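Local coordinates for enoyl-CoA hydratase/isomerase family protein (Pseudomonas syringae pv. tomato, PDB 3OT6), which belongs to the enoyl-CoA hydratase/isomerase family and, with its crotonase-like fold, probably acts on acyl-CoA thioesters, its own substrate being undefined, at residues V8-H11 and V16-L19; A39-A44 and A87-S92. All blocks are in the same frame, centred on the assembly; numbering follows the deposited sequence.

Helix 31-46 carries one segment of contact 2 and also packs against the strands of contact 1. Contact 1 joins the two strands of the N-terminal hairpin at the edge of the main sheet. It relies on backbone hydrogen bonds, with Tyr10 and Leu19 on the helix-facing side and a partly exposed polar side with a water. Contact 2 has no backbone bonding between its segments. One long arginine spans the distance between its helices to an exposed aspartate, with the buried Leu41 and Met90 in apolar contact beside it. Each contact is thus partly buried. Their centres lie about 12 Å apart, and they meet where Tyr10 packs on Ala40, Gln43 and Ala44, and Leu19 on Ala40.

Contact 1 (V8-H11 and V16-L19)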
loop_
_atom_site.group_PDB
_atom_site.type_symbol
_atom_site.label_atom_id
_atom_site.label_comp_id
_atom_site.label_asym_id
_atom_site.label_seq_id
_atom_site.Cartn_x
_atom_site.Cartn_y
_atom_site.Cartn_z
ATOM N N VAL A 8 5.636 6.134 -11.503
ATOM C CA VAL A 8 4.822 4.966 -11.461
ATOM C C VAL A 8 4.560 4.618 -12.937
ATOM O O VAL A 8 3.747 5.294 -13.589
ATOM C CB VAL A 8 3.484 5.241 -10.648
ATOM C CG1 VAL A 8 2.540 4.103 -10.755
ATOM C CG2 VAL A 8 3.766 5.632 -9.140
ATOM N N SER A 9 5.280 3.633 -13.493
ATOM C CA SER A 9 5.019 3.241 -14.893
ATOM C C SER A 9 3.702 2.430 -15.008
ATOM O O SER A 9 3.330 1.677 -14.082
ATOM C CB SER A 9 6.167 2.440 -15.457
ATOM O OG SER A 9 6.206 1.207 -14.756
ATOM N N TYR A 10 2.977 2.581 -16.113
ATOM C CA TYR A 10 1.760 1.807 -16.296
ATOM C C TYR A 10 1.896 0.843 -17.463
ATOM O O TYR A 10 2.057 1.233 -18.587
ATOM C CB TYR A 10 0.605 2.762 -16.533
ATOM C CG TYR A 10 -0.755 2.123 -16.685
ATOM C CD1 TYR A 10 -1.611 1.991 -15.589
ATOM C CD2 TYR A 10 -1.216 1.696 -17.938
ATOM C CE1 TYR A 10 -2.868 1.410 -15.722
ATOM C CE2 TYR A 10 -2.476 1.117 -18.075
ATOM C CZ TYR A 10 -3.284 0.972 -16.964
ATOM O OH TYR A 10 -4.518 0.419 -17.087
ATOM N N HIS A 11 1.768 -0.432 -17.235
ATOM C CA HIS A 11 1.691 -1.283 -18.403
ATOM C C HIS A 11 0.491 -2.234 -18.334
ATOM O O HIS A 11 0.342 -2.930 -17.377
ATOM C CB HIS A 11 3.050 -1.980 -18.665
ATOM C CG HIS A 11 2.928 -3.434 -19.031
ATOM N ND1 HIS A 11 2.961 -3.884 -20.343
ATOM C CD2 HIS A 11 2.762 -4.546 -18.251
ATOM C CE1 HIS A 11 2.817 -5.207 -20.349
ATOM N NE2 HIS A 11 2.697 -5.633 -19.094
ATOM N N VAL A 16 -4.410 -7.257 -16.902
ATOM C CA VAL A 16 -3.666 -6.912 -15.703
ATOM C C VAL A 16 -2.879 -5.649 -15.934
ATOM O O VAL A 16 -2.075 -5.605 -16.870
ATOM C CB VAL A 16 -2.710 -8.029 -15.306
ATOM C CG1 VAL A 16 -1.889 -7.592 -14.106
ATOM C CG2 VAL A 16 -3.496 -9.394 -14.997
ATOM N N ALA A 17 -3.087 -4.622 -15.099
ATOM C CA ALA A 17 -2.296 -3.382 -15.181
ATOM C C ALA A 17 -1.234 -3.399 -14.074
ATOM O O ALA A 17 -1.575 -3.373 -12.873
ATOM C CB ALA A 17 -3.188 -2.142 -15.057
ATOM N N THR A 18 0.042 -3.494 -14.462
ATOM C CA THR A 18 1.152 -3.445 -13.537
ATOM C C THR A 18 1.516 -1.988 -13.352
ATOM O O THR A 18 1.802 -1.295 -14.345
ATOM C CB THR A 18 2.355 -4.216 -14.035
ATOM O OG1 THR A 18 2.002 -5.585 -14.246
ATOM C CG2 THR A 18 3.446 -4.198 -12.992
ATOM N N LEU A 19 1.453 -1.525 -12.084
ATOM C CA LEU A 19 1.911 -0.178 -11.639
ATOM C C LEU A 19 3.237 -0.348 -10.938
ATOM O O LEU A 19 3.332 -1.006 -9.879
ATOM C CB LEU A 19 0.869 0.477 -10.750
ATOM C CG LEU A 19 -0.372 1.080 -11.489
ATOM C CD1 LEU A 19 -1.126 0.089 -12.390
ATOM C CD2 LEU A 19 -1.338 1.731 -10.571
HETATM O O HOH W 1 4.613 -1.074 -14.951
#
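Tyr10 lays its ring alongside Leu19 and reaches over Ala17 on the neighbouring strand. The side chains of Tyr10 and Leu19 point the same way, and CD1 of the Tyr10 ring is 3.8 Å from CD1 of Leu19. Further along, CE1 of Tyr10 is 3.6 Å from CB of Ala17. Both methyl groups meet the ring obliquely. The reach follows from the first torsion of Tyr10: with chi1 at -177°, CG is trans to the backbone N and the ring extends along Ala17. The phenol OH is hydrogen-bonded to Asp47, which fixes the far end of the ring.

Val8 adds a smaller apolar contact. The Val8 and Leu19 side chains meet at a slant, with Val8 CG1 4.0 Å from Leu19 CB.

The strands form an antiparallel beta hairpin. Tyr10 and Leu19 are a non-hydrogen-bonded pair. His11 and Thr18 are the hydrogen-bonded pair beside it, and their side chains lie on the other face. His11 N donates to Thr18 O at 3.0 Å, nearly straight at 171° and in the carbonyl plane. The return bond from Thr18 N to His11 O is more bent, at 153°. OG1 of Thr18 sits at the edge of the His11 ring, 4.2 Å from His11 CD2. Water 1 links Ser9 OG to Thr18 O and donates to the carbonyl at 2.9 Å. That carbonyl therefore accepts two hydrogen bonds, one from the backbone and one from the water.

Strand 8-13 is outermost in the main sheet of this chain. Strand 16-21 lies between it and the parallel strand 50-54, where Ala17 and Leu19 make backbone hydrogen bonds. Helix 31-46 covers the Tyr10 and Leu19 face through Ala40 and Gln43. Val16 packs on helix 186-197.

Contact 2 (A39-A44 and A87-S92); sequences AALDQA and ARRMLS
The guanidinium of Arg89 has CB of Leu41 over one face and the carboxylate of Asp42 at its edge. Leu41 CB lies 3.6 Å above the Arg89 guanidinium plane, over its centre. The Asp42 side chain stands roughly perpendicular to that of Arg89, and their flat groups are turned 44° apart. This is an interhelical salt bridge in a crotonase-like fold. It joins helix 31-46 to the C-terminal end of helix 73-91.

The helix segments run nearly parallel, at 14°, but their axes are 11.9 Å apart. Arg89 spans the distance between the helices. Its CG is trans to the backbone N, and the chain stays extended from CG to NE. The Leu41 and Arg89 side chains run antiparallel, one alongside the other. CD1 of Leu41 is 4.1 Å from CD of Arg89. Leu41 CD1 also lies 4.2 Å from CG of the selenomethionine Met90; both residues are buried.

Several acceptors grip the guanidinium. Besides Asp42, Glu45 forms a salt bridge to NH2, and the carbonyl of Asn38 accepts from NH1. All three belong to helix 31-46, so the arginine tip is held on that helix. The two carboxylates probably stabilise its positive charge.

The bond from Arg89 NH2 to Asp42 OD1 is 2.6 Å long and bent at 144°, with NH2 lying above the carboxylate plane.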
loop_
_atom_site.group_PDB
_atom_site.type_symbol
_atom_site.label_atom_id
_atom_site.label_comp_id
_atom_site.label_asym_id
_atom_site.label_seq_id
_atom_site.Cartn_x
_atom_site.Cartn_y
_atom_site.Cartn_z
ATOM N N ALA A 39 -2.918 8.955 -11.241
ATOM C CA ALA A 39 -3.051 9.029 -12.678
ATOM C C ALA A 39 -3.027 7.607 -13.189
ATOM O O ALA A 39 -3.792 7.257 -14.065
ATOM C CB ALA A 39 -1.945 9.851 -13.311
ATOM N N ALA A 40 -2.225 6.757 -12.570
ATOM C CA ALA A 40 -2.125 5.380 -13.035
ATOM C C ALA A 40 -3.380 4.646 -12.705
ATOM O O ALA A 40 -3.689 3.678 -13.359
ATOM C CB ALA A 40 -0.880 4.624 -12.464
ATOM N N LEU A 41 -4.097 5.078 -11.692
ATOM C CA LEU A 41 -5.241 4.291 -11.224
ATOM C C LEU A 41 -6.432 4.736 -11.977
ATOM O O LEU A 41 -7.325 3.952 -12.184
ATOM C CB LEU A 41 -5.492 4.418 -9.697
ATOM C CG LEU A 41 -4.596 3.598 -8.722
ATOM C CD1 LEU A 41 -4.704 4.158 -7.296
ATOM C CD2 LEU A 41 -4.876 2.076 -8.762
ATOM N N ASP A 42 -6.438 6.007 -12.378
ATOM C CA ASP A 42 -7.426 6.510 -13.279
ATOM C C ASP A 42 -7.447 5.653 -14.540
ATOM O O ASP A 42 -8.525 5.275 -15.020
ATOM C CB ASP A 42 -7.152 7.956 -13.623
ATOM C CG ASP A 42 -7.508 8.898 -12.472
ATOM O OD1 ASP A 42 -8.296 8.519 -11.583
ATOM O OD2 ASP A 42 -6.951 10.007 -12.405
ATOM N N GLN A 43 -6.256 5.328 -15.033
ATOM C CA GLN A 43 -6.084 4.660 -16.276
ATOM C C GLN A 43 -6.551 3.237 -16.074
ATOM O O GLN A 43 -7.281 2.703 -16.921
ATOM C CB GLN A 43 -4.613 4.710 -16.701
ATOM C CG GLN A 43 -4.367 4.064 -18.069
ATOM C CD GLN A 43 -5.248 4.685 -19.186
ATOM O OE1 GLN A 43 -5.411 5.899 -19.276
ATOM N NE2 GLN A 43 -5.839 3.829 -20.007
ATOM N N ALA A 44 -6.166 2.628 -14.932
ATOM C CA ALA A 44 -6.540 1.249 -14.588
ATOM C C ALA A 44 -8.049 1.099 -14.477
ATOM O O ALA A 44 -8.565 0.057 -14.807
ATOM C CB ALA A 44 -5.848 0.789 -13.291
ATOM N N ALA A 87 -4.585 5.694 0.115
ATOM C CA ALA A 87 -4.908 4.390 0.736
ATOM C C ALA A 87 -6.449 4.137 0.676
ATOM O O ALA A 87 -6.908 3.032 0.378
ATOM C CB ALA A 87 -4.374 4.277 2.225
ATOM N N ARG A 88 -7.229 5.134 1.013
ATOM C CA ARG A 88 -8.659 5.032 0.957
ATOM C C ARG A 88 -9.119 4.764 -0.510
ATOM O O ARG A 88 -10.063 4.035 -0.759
ATOM C CB ARG A 88 -9.268 6.322 1.500
ATOM C CG ARG A 88 -10.713 6.176 1.850
ATOM C CD ARG A 88 -11.477 7.193 1.105
ATOM N NE ARG A 88 -12.865 7.305 1.506
ATOM C CZ ARG A 88 -13.870 6.896 0.738
ATOM N NH1 ARG A 88 -13.597 6.366 -0.454
ATOM N NH2 ARG A 88 -15.119 7.011 1.162
ATOM N N ARG A 89 -8.428 5.307 -1.492
ATOM C CA ARG A 89 -8.904 5.127 -2.846
ATOM C C ARG A 89 -8.606 3.708 -3.242
ATOM O O ARG A 89 -9.428 3.067 -3.854
ATOM C CB ARG A 89 -8.253 6.111 -3.820
ATOM C CG ARG A 89 -8.508 5.751 -5.243
ATOM C CD ARG A 89 -7.762 6.637 -6.207
ATOM N NE ARG A 89 -8.264 6.368 -7.543
ATOM C CZ ARG A 89 -7.855 6.979 -8.630
ATOM N NH1 ARG A 89 -6.919 7.905 -8.568
ATOM N NH2 ARG A 89 -8.407 6.670 -9.769
HETATM N N MSE A 90 -7.455 3.187 -2.827
HETATM C CA MSE A 90 -7.096 1.824 -3.180
HETATM C C MSE A 90 -8.055 0.833 -2.588
HETATM O O MSE A 90 -8.363 -0.182 -3.201
HETATM C CB MSE A 90 -5.671 1.485 -2.736
HETATM C CG MSE A 90 -4.615 2.149 -3.570
HETATM SE SE MSE A 90 -2.791 2.026 -2.836
HETATM C CE MSE A 90 -2.390 0.101 -3.028
ATOM N N LEU A 91 -8.508 1.096 -1.380
ATOM C CA LEU A 91 -9.415 0.161 -0.698
ATOM C C LEU A 91 -10.818 0.286 -1.269
ATOM O O LEU A 91 -11.687 -0.564 -1.032
ATOM C CB LEU A 91 -9.438 0.438 0.790
ATOM C CG LEU A 91 -8.166 -0.001 1.529
ATOM C CD1 LEU A 91 -8.088 0.764 2.848
ATOM C CD2 LEU A 91 -8.300 -1.465 1.784
ATOM N N SER A 92 -11.056 1.346 -2.034
ATOM C CA SER A 92 -12.390 1.453 -2.636
ATOM C C SER A 92 -12.308 1.282 -4.168
ATOM O O SER A 92 -13.291 1.458 -4.850
ATOM C CB SER A 92 -13.148 2.692 -2.204
ATOM O OG SER A 92 -12.381 3.797 -2.425
#